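PDB 3TQB: dihydrofolate reductase from Coxiella burnetii, which probably catalyses the NADPH-dependent reduction of 7,8-dihydrofolate to tetrahydrofolate, a step needed for making glycine, purines and DNA precursors. Local coordinates for residues A[39-44]-A[92-97]; A[7-12]-A[125-130]. All coordinates share one frame; numbering follows the deposited sequence.

Contact 1 of 2, residues A[39-44]-A[92-97]. With NDP (NADPH dihydro-nicotinamide-adenine-dinucleotide phosphate), chain B.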
loop_
_atom_site.group_PDB
_atom_site.type_symbol
_atom_site.label_atom_id
_atom_site.label_comp_id
_atom_site.label_asym_id
_atom_site.label_seq_id
_atom_site.Cartn_x
_atom_site.Cartn_y
_atom_site.Cartn_z
ATOM N N LYS A 39 12.925 -0.104 -3.183
ATOM C CA LYS A 39 12.483 -0.615 -1.887
ATOM C C LYS A 39 11.610 -1.860 -2.059
ATOM O O LYS A 39 11.054 -2.083 -3.137
ATOM C CB LYS A 39 11.692 0.457 -1.132
ATOM C CG LYS A 39 12.479 1.716 -0.812
ATOM C CD LYS A 39 11.615 2.734 -0.083
ATOM C CE LYS A 39 12.407 3.980 0.279
ATOM N NZ LYS A 39 11.585 4.980 1.025
ATOM N N PRO A 40 11.490 -2.679 -0.998
ATOM C CA PRO A 40 10.555 -3.802 -1.028
ATOM C C PRO A 40 9.110 -3.327 -0.940
ATOM O O PRO A 40 8.800 -2.469 -0.109
ATOM C CB PRO A 40 10.916 -4.612 0.228
ATOM C CG PRO A 40 12.176 -4.033 0.751
ATOM C CD PRO A 40 12.236 -2.628 0.271
ATOM N N ILE A 41 8.244 -3.878 -1.791
ATOM C CA ILE A 41 6.809 -3.577 -1.751
ATOM C C ILE A 41 5.999 -4.855 -1.534
ATOM O O ILE A 41 6.052 -5.787 -2.344
ATOM C CB ILE A 41 6.316 -2.829 -3.023
ATOM C CG1 ILE A 41 6.829 -3.492 -4.303
ATOM C CG2 ILE A 41 6.769 -1.377 -2.989
ATOM C CD1 ILE A 41 6.146 -2.990 -5.557
ATOM N N VAL A 42 5.268 -4.898 -0.422
ATOM C CA VAL A 42 4.420 -6.036 -0.093
ATOM C C VAL A 42 2.980 -5.722 -0.490
ATOM O O VAL A 42 2.460 -4.651 -0.161
ATOM C CB VAL A 42 4.485 -6.366 1.407
ATOM C CG1 VAL A 42 3.597 -7.561 1.736
ATOM C CG2 VAL A 42 5.919 -6.636 1.824
ATOM N N MET A 43 2.348 -6.657 -1.197
ATOM C CA MET A 43 0.975 -6.489 -1.671
ATOM C C MET A 43 0.154 -7.765 -1.514
ATOM O O MET A 43 0.703 -8.872 -1.450
ATOM C CB MET A 43 0.971 -6.066 -3.144
ATOM C CG MET A 43 1.493 -7.133 -4.111
ATOM S SD MET A 43 1.870 -6.490 -5.749
ATOM C CE MET A 43 3.333 -5.518 -5.399
ATOM N N GLY A 44 -1.166 -7.602 -1.459
ATOM C CA GLY A 44 -2.090 -8.734 -1.512
ATOM C C GLY A 44 -2.183 -9.289 -2.923
ATOM O O GLY A 44 -1.754 -8.645 -3.882
ATOM N N GLU A 92 13.705 -0.421 5.465
ATOM C CA GLU A 92 12.322 0.025 5.301
ATOM C C GLU A 92 11.558 -0.912 4.373
ATOM O O GLU A 92 12.090 -1.350 3.354
ATOM C CB GLU A 92 12.287 1.455 4.752
ATOM C CG GLU A 92 10.882 1.981 4.444
ATOM C CD GLU A 92 10.843 3.483 4.218
ATOM O OE1 GLU A 92 11.893 4.068 3.878
ATOM O OE2 GLU A 92 9.756 4.080 4.377
ATOM N N VAL A 93 10.313 -1.215 4.740
ATOM C CA VAL A 93 9.417 -2.037 3.924
ATOM C C VAL A 93 8.123 -1.274 3.674
ATOM O O VAL A 93 7.569 -0.671 4.595
ATOM C CB VAL A 93 9.085 -3.367 4.619
ATOM C CG1 VAL A 93 8.130 -4.193 3.766
ATOM C CG2 VAL A 93 10.361 -4.147 4.904
ATOM N N ILE A 94 7.643 -1.305 2.432
ATOM C CA ILE A 94 6.456 -0.547 2.039
ATOM C C ILE A 94 5.271 -1.476 1.767
ATOM O O ILE A 94 5.341 -2.339 0.896
ATOM C CB ILE A 94 6.729 0.314 0.784
ATOM C CG1 ILE A 94 7.946 1.215 1.008
ATOM C CG2 ILE A 94 5.513 1.170 0.450
ATOM C CD1 ILE A 94 8.211 2.177 -0.125
ATOM N N ILE A 95 4.188 -1.288 2.522
ATOM C CA ILE A 95 2.945 -2.029 2.313
ATOM C C ILE A 95 2.011 -1.185 1.450
ATOM O O ILE A 95 1.765 -0.015 1.753
ATOM C CB ILE A 95 2.232 -2.341 3.643
ATOM C CG1 ILE A 95 3.201 -2.933 4.678
ATOM C CG2 ILE A 95 1.064 -3.274 3.409
ATOM C CD1 ILE A 95 3.953 -4.157 4.208
ATOM N N ILE A 96 1.482 -1.777 0.383
ATOM C CA ILE A 96 0.680 -1.031 -0.586
ATOM C C ILE A 96 -0.754 -1.552 -0.733
ATOM O O ILE A 96 -1.443 -1.165 -1.665
ATOM C CB ILE A 96 1.373 -1.000 -1.977
ATOM C CG1 ILE A 96 1.322 -2.370 -2.666
ATOM C CG2 ILE A 96 2.819 -0.553 -1.840
ATOM C CD1 ILE A 96 1.937 -2.373 -4.048
ATOM N N GLY A 97 -1.204 -2.412 0.181
ATOM C CA GLY A 97 -2.572 -2.940 0.141
ATOM C C GLY A 97 -2.644 -4.387 -0.313
ATOM O O GLY A 97 -1.612 -5.010 -0.530
HETATM P PA NDP B . -6.037 -7.654 -1.507
HETATM O O1A NDP B . -6.057 -7.319 -0.040
HETATM O O2A NDP B . -5.089 -6.936 -2.433
HETATM O O5B NDP B . -5.732 -9.221 -1.638
HETATM C C5B NDP B . -6.615 -10.200 -1.089
HETATM C C4B NDP B . -6.005 -11.567 -1.365
HETATM O O4B NDP B . -4.620 -11.541 -1.007
HETATM C C3B NDP B . -6.622 -12.722 -0.589
HETATM O O3B NDP B . -7.675 -13.374 -1.308
HETATM C C2B NDP B . -5.440 -13.640 -0.423
HETATM O O2B NDP B . -5.241 -14.333 -1.650
HETATM C C1B NDP B . -4.271 -12.694 -0.240
HETATM N N9A NDP B . -4.034 -12.317 1.182
HETATM C C8A NDP B . -4.417 -11.164 1.769
HETATM N N7A NDP B . -4.035 -11.136 3.072
HETATM C C5A NDP B . -3.388 -12.281 3.340
HETATM C C6A NDP B . -2.729 -12.888 4.523
HETATM N N6A NDP B . -2.684 -12.244 5.714
HETATM N N1A NDP B . -2.170 -14.110 4.375
HETATM C C2A NDP B . -2.199 -14.771 3.200
HETATM N N3A NDP B . -2.784 -14.271 2.091
HETATM C C4A NDP B . -3.386 -13.055 2.090
HETATM O O3 NDP B . -7.533 -7.556 -2.093
HETATM P PN NDP B . -8.341 -6.170 -2.245
HETATM O O1N NDP B . -8.543 -5.561 -0.878
HETATM O O2N NDP B . -9.546 -6.457 -3.109
HETATM O O5D NDP B . -7.332 -5.221 -3.065
HETATM C C5D NDP B . -7.467 -5.017 -4.472
HETATM C C4D NDP B . -8.358 -3.813 -4.746
HETATM O O4D NDP B . -7.965 -2.717 -3.914
HETATM C C3D NDP B . -8.214 -3.331 -6.180
HETATM O O3D NDP B . -9.452 -2.785 -6.645
HETATM C C2D NDP B . -7.166 -2.243 -6.087
HETATM O O2D NDP B . -7.304 -1.273 -7.128
HETATM C C1D NDP B . -7.442 -1.650 -4.718
HETATM N N1N NDP B . -6.245 -1.068 -4.108
HETATM C C2N NDP B . -6.165 0.274 -4.035
HETATM C C3N NDP B . -5.073 0.921 -3.469
HETATM C C7N NDP B . -5.010 2.422 -3.400
HETATM O O7N NDP B . -4.039 2.963 -2.896
HETATM N N7N NDP B . -6.019 3.137 -3.894
HETATM C C4N NDP B . -3.967 0.060 -2.927
HETATM C C5N NDP B . -4.133 -1.381 -3.043
HETATM C C6N NDP B . -5.284 -1.883 -3.636
HETATM P P2B NDP B . -5.406 -15.913 -1.840
HETATM O O1X NDP B . -6.890 -16.097 -2.021
HETATM O O2X NDP B . -4.582 -16.204 -3.074
HETATM O O3X NDP B . -4.845 -16.518 -0.580
#
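P40 O accepts a hydrogen bond from I94 N, and from there a ladder of backbone hydrogen bonds joins residues 39-44 to 92-97: V42 N gives to I94 O at 2.9 Å, I96 N to V42 O, and G44 N to G97 O at 2.8 Å. V42 bonds through both its N and its O to the two residues flanking I95, the alternation of a parallel pair, and the strand directions differ by 33°. The last bond differs, since G44 N meets G97 O in the carbonyl plane, on a lone pair, with a C=O...N angle of 132°. These are neighbouring central strands of the mixed sheet of the dihydrofolate reductase fold, with 59-63 beyond the first and 2-10 beyond the second. At their C-terminal ends lies NADPH: G44, at the N-cap of helix 45-51, brings its CA to 3.6 Å from the diphosphate oxygen O2A, with I96 O 3.0 Å and G97 CA 3.9 Å from nicotinamide C5N.

Apolar side chains pack on both faces. On one, I41 CG2 lies against I94 CB and I96 CG2; on the other, I95 CD1 reaches V42 CB at 3.6 Å, because chi2 of -55° bends it toward the neighbouring strand. M43 CE and I96 CD1 meet at 3.7 Å, the side chains running alongside each other.

The charged pair sits at the opposite end. K39, extended beyond CG, passes I94 CD1 with its CD and forms a salt bridge from NZ to E92 OE1 at 3.0 Å, approaching from above the carboxylate plane; E92 OE2 is hydrogen-bonded to T4 OG1.

Contact 2 of 2, residues A[7-12]-A[125-130]; sequences AAMDKN and VYFPEW. With FOL (folic acid), chain C.
M9 and F127 carry most of this contact, a Met-aromatic arrangement in the dihydrofolate reductase fold between the C-terminal part of central strand 2-10 and the chain that follows short strand 125-126. The methyl CE of M9 sits over one face of the F127 ring, 3.5 Å from the ring centroid and 22° off the normal, which meets the geometry of a CH-pi contact. Its offset is toward the CB side of the ring, since CG is the nearest ring atom at 3.3 Å. P128 CD lies over the opposite face, offset toward the rim, so a methyl and a proline carbon flank the ring. The bend at chi3 of M9, 68°, turns CE onto the ring, while SD stands obliquely to it. That same sulfur meets W130 at the edge of its six-membered ring, with CZ3 as the nearest atom at 4.1 Å.

A7, two residues earlier on the same side of the strand, adds its CB obliquely to the F127 ring, 3.9 Å from CD1. Between them A8 points away from residues 125-130; its CB is 3.2 Å from N3 of folic acid, while its backbone N is hydrogen-bonded to the carboxamide oxygen O7N of NADPH. At the outer end, where the chain has left the strand, N12 O lies at the edge of the Y126 ring, near its plane, 3.4 Å from CD1.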
loop_
_atom_site.group_PDB
_atom_site.type_symbol
_atom_site.label_atom_id
_atom_site.label_comp_id
_atom_site.label_asym_id
_atom_site.label_seq_id
_atom_site.Cartn_x
_atom_site.Cartn_y
_atom_site.Cartn_z
ATOM N N ALA A 7 -1.040 4.578 0.198
ATOM C CA ALA A 7 -2.345 4.372 -0.424
ATOM C C ALA A 7 -2.983 5.679 -0.876
ATOM O O ALA A 7 -2.851 6.707 -0.213
ATOM C CB ALA A 7 -3.274 3.645 0.541
ATOM N N ALA A 8 -3.670 5.627 -2.016
ATOM C CA ALA A 8 -4.487 6.738 -2.485
ATOM C C ALA A 8 -5.938 6.439 -2.140
ATOM O O ALA A 8 -6.427 5.340 -2.404
ATOM C CB ALA A 8 -4.324 6.924 -3.978
ATOM N N MET A 9 -6.620 7.417 -1.547
ATOM C CA MET A 9 -7.999 7.240 -1.095
ATOM C C MET A 9 -8.795 8.533 -1.202
ATOM O O MET A 9 -8.228 9.599 -1.446
ATOM C CB MET A 9 -8.018 6.741 0.351
ATOM C CG MET A 9 -7.421 7.716 1.365
ATOM S SD MET A 9 -7.330 7.015 3.019
ATOM C CE MET A 9 -6.088 5.749 2.774
ATOM N N ASP A 10 -10.109 8.429 -1.013
ATOM C CA ASP A 10 -11.002 9.589 -1.061
ATOM C C ASP A 10 -11.524 9.936 0.340
ATOM O O ASP A 10 -11.079 9.361 1.335
ATOM C CB ASP A 10 -12.143 9.347 -2.063
ATOM C CG ASP A 10 -13.218 8.403 -1.539
ATOM O OD1 ASP A 10 -12.992 7.716 -0.521
ATOM O OD2 ASP A 10 -14.301 8.346 -2.159
ATOM N N LYS A 11 -12.461 10.878 0.410
ATOM C CA LYS A 11 -13.004 11.351 1.689
ATOM C C LYS A 11 -13.682 10.259 2.528
ATOM O O LYS A 11 -13.695 10.346 3.756
ATOM C CB LYS A 11 -13.965 12.527 1.461
ATOM C CG LYS A 11 -15.245 12.179 0.704
ATOM C CD LYS A 11 -15.835 13.395 -0.010
ATOM C CE LYS A 11 -16.137 14.545 0.945
ATOM N NZ LYS A 11 -16.992 14.124 2.088
ATOM N N ASN A 12 -14.235 9.240 1.870
ATOM C CA ASN A 12 -14.850 8.099 2.561
ATOM C C ASN A 12 -13.941 6.860 2.628
ATOM O O ASN A 12 -14.426 5.739 2.805
ATOM C CB ASN A 12 -16.185 7.736 1.893
ATOM C CG ASN A 12 -17.245 8.814 2.069
ATOM O OD1 ASN A 12 -16.999 9.857 2.677
ATOM N ND2 ASN A 12 -18.435 8.561 1.537
ATOM N N VAL A 125 -14.261 -1.883 -2.041
ATOM C CA VAL A 125 -13.187 -2.060 -1.055
ATOM C C VAL A 125 -12.724 -0.714 -0.495
ATOM O O VAL A 125 -12.730 0.297 -1.202
ATOM C CB VAL A 125 -11.972 -2.820 -1.646
ATOM C CG1 VAL A 125 -12.413 -4.141 -2.263
ATOM C CG2 VAL A 125 -11.242 -1.973 -2.670
ATOM N N TYR A 126 -12.320 -0.718 0.775
ATOM C CA TYR A 126 -11.947 0.505 1.487
ATOM C C TYR A 126 -10.647 0.333 2.273
ATOM O O TYR A 126 -10.215 -0.789 2.555
ATOM C CB TYR A 126 -13.064 0.914 2.455
ATOM C CG TYR A 126 -14.369 1.293 1.785
ATOM C CD1 TYR A 126 -14.698 2.626 1.564
ATOM C CD2 TYR A 126 -15.277 0.319 1.379
ATOM C CE1 TYR A 126 -15.895 2.982 0.952
ATOM C CE2 TYR A 126 -16.477 0.663 0.764
ATOM C CZ TYR A 126 -16.780 1.996 0.553
ATOM O OH TYR A 126 -17.968 2.342 -0.055
ATOM N N PHE A 127 -10.033 1.461 2.619
ATOM C CA PHE A 127 -8.861 1.480 3.489
ATOM C C PHE A 127 -9.335 1.432 4.944
ATOM O O PHE A 127 -10.199 2.224 5.338
ATOM C CB PHE A 127 -8.040 2.749 3.238
ATOM C CG PHE A 127 -6.728 2.782 3.968
ATOM C CD1 PHE A 127 -5.568 2.310 3.364
ATOM C CD2 PHE A 127 -6.648 3.292 5.256
ATOM C CE1 PHE A 127 -4.353 2.342 4.037
ATOM C CE2 PHE A 127 -5.439 3.327 5.937
ATOM C CZ PHE A 127 -4.289 2.854 5.328
ATOM N N PRO A 128 -8.776 0.512 5.753
ATOM C CA PRO A 128 -9.223 0.366 7.142
ATOM C C PRO A 128 -8.839 1.565 8.009
ATOM O O PRO A 128 -7.727 2.084 7.884
ATOM C CB PRO A 128 -8.502 -0.896 7.613
ATOM C CG PRO A 128 -7.295 -0.986 6.758
ATOM C CD PRO A 128 -7.646 -0.380 5.438
ATOM N N GLU A 129 -9.749 1.977 8.891
ATOM C CA GLU A 129 -9.619 3.235 9.634
ATOM C C GLU A 129 -8.528 3.244 10.711
ATOM O O GLU A 129 -8.487 2.371 11.575
ATOM C CB GLU A 129 -10.960 3.602 10.285
ATOM C CG GLU A 129 -10.900 4.841 11.177
ATOM C CD GLU A 129 -12.258 5.281 11.696
ATOM O OE1 GLU A 129 -13.283 4.662 11.338
ATOM O OE2 GLU A 129 -12.290 6.257 12.474
ATOM N N TRP A 130 -7.679 4.269 10.660
ATOM C CA TRP A 130 -6.682 4.531 11.702
ATOM C C TRP A 130 -7.244 5.501 12.754
ATOM O O TRP A 130 -8.300 6.102 12.552
ATOM C CB TRP A 130 -5.400 5.107 11.085
ATOM C CG TRP A 130 -5.517 6.539 10.619
ATOM C CD1 TRP A 130 -5.232 7.663 11.342
ATOM C CD2 TRP A 130 -5.942 6.992 9.327
ATOM N NE1 TRP A 130 -5.458 8.787 10.584
ATOM C CE2 TRP A 130 -5.895 8.403 9.343
ATOM C CE3 TRP A 130 -6.361 6.344 8.159
ATOM C CZ2 TRP A 130 -6.249 9.177 8.234
ATOM C CZ3 TRP A 130 -6.715 7.115 7.058
ATOM C CH2 TRP A 130 -6.655 8.515 7.104
HETATM N N1 FOL C . -0.725 4.292 -3.676
HETATM C C2 FOL C . -1.107 5.490 -4.254
HETATM N NA2 FOL C . -0.764 6.641 -3.684
HETATM N N3 FOL C . -1.848 5.495 -5.421
HETATM C C4 FOL C . -2.211 4.308 -6.027
HETATM O O4 FOL C . -2.868 4.334 -7.068
HETATM C C4A FOL C . -1.829 3.097 -5.452
HETATM N N5 FOL C . -2.184 1.895 -6.039
HETATM C C6 FOL C . -1.797 0.701 -5.460
HETATM C C7 FOL C . -1.050 0.702 -4.290
HETATM N N8 FOL C . -0.699 1.899 -3.696
HETATM C C8A FOL C . -1.081 3.096 -4.273
HETATM C C9 FOL C . -2.168 -0.621 -6.088
HETATM N N10 FOL C . -2.368 -0.495 -7.521
HETATM C C11 FOL C . 0.307 1.166 -10.195
HETATM C C12 FOL C . -1.059 1.161 -10.458
HETATM C C13 FOL C . -1.942 0.596 -9.543
HETATM C C14 FOL C . -1.473 0.036 -8.359
HETATM C C15 FOL C . -0.100 0.039 -8.094
HETATM C C16 FOL C . 0.787 0.606 -9.012
HETATM C C FOL C . 1.236 1.776 -11.199
HETATM O O FOL C . 0.866 1.741 -12.560
HETATM N N FOL C . 2.374 2.334 -10.787
HETATM C CA FOL C . 3.492 2.557 -11.687
HETATM C CB FOL C . 3.375 3.935 -12.336
HETATM C CG FOL C . 3.991 3.936 -13.732
HETATM C CD FOL C . 4.003 5.329 -14.322
HETATM O OE1 FOL C . 3.672 5.498 -15.516
HETATM O OE2 FOL C . 4.349 6.324 -13.642
HETATM C CT FOL C . 4.800 2.440 -10.963
HETATM O O1 FOL C . 4.835 2.333 -9.720
HETATM O O2 FOL C . 5.881 2.444 -11.591
#

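Contacts 1 and 2 both reach the main mixed sheet, with centres about 17 Å apart and nearest atoms about 6 Å apart, so they do not touch. Strands 92-95 and 2-10, one from each contact, are neighbours there, whereas 125-126 pairs with 14-16 in a separate two-stranded sheet. Along the chain the order is 7-12, 39-44, 92-97, 125-130: contact 1 is nested within the loop that contact 2 closes. The ligands relate them further. NADPH runs past G44 and G97 of contact 1 and reaches A8 of contact 2 with its carboxamide, and folic acid touches I96 as well as A7 and A8, which places both contacts beside the active-site cleft.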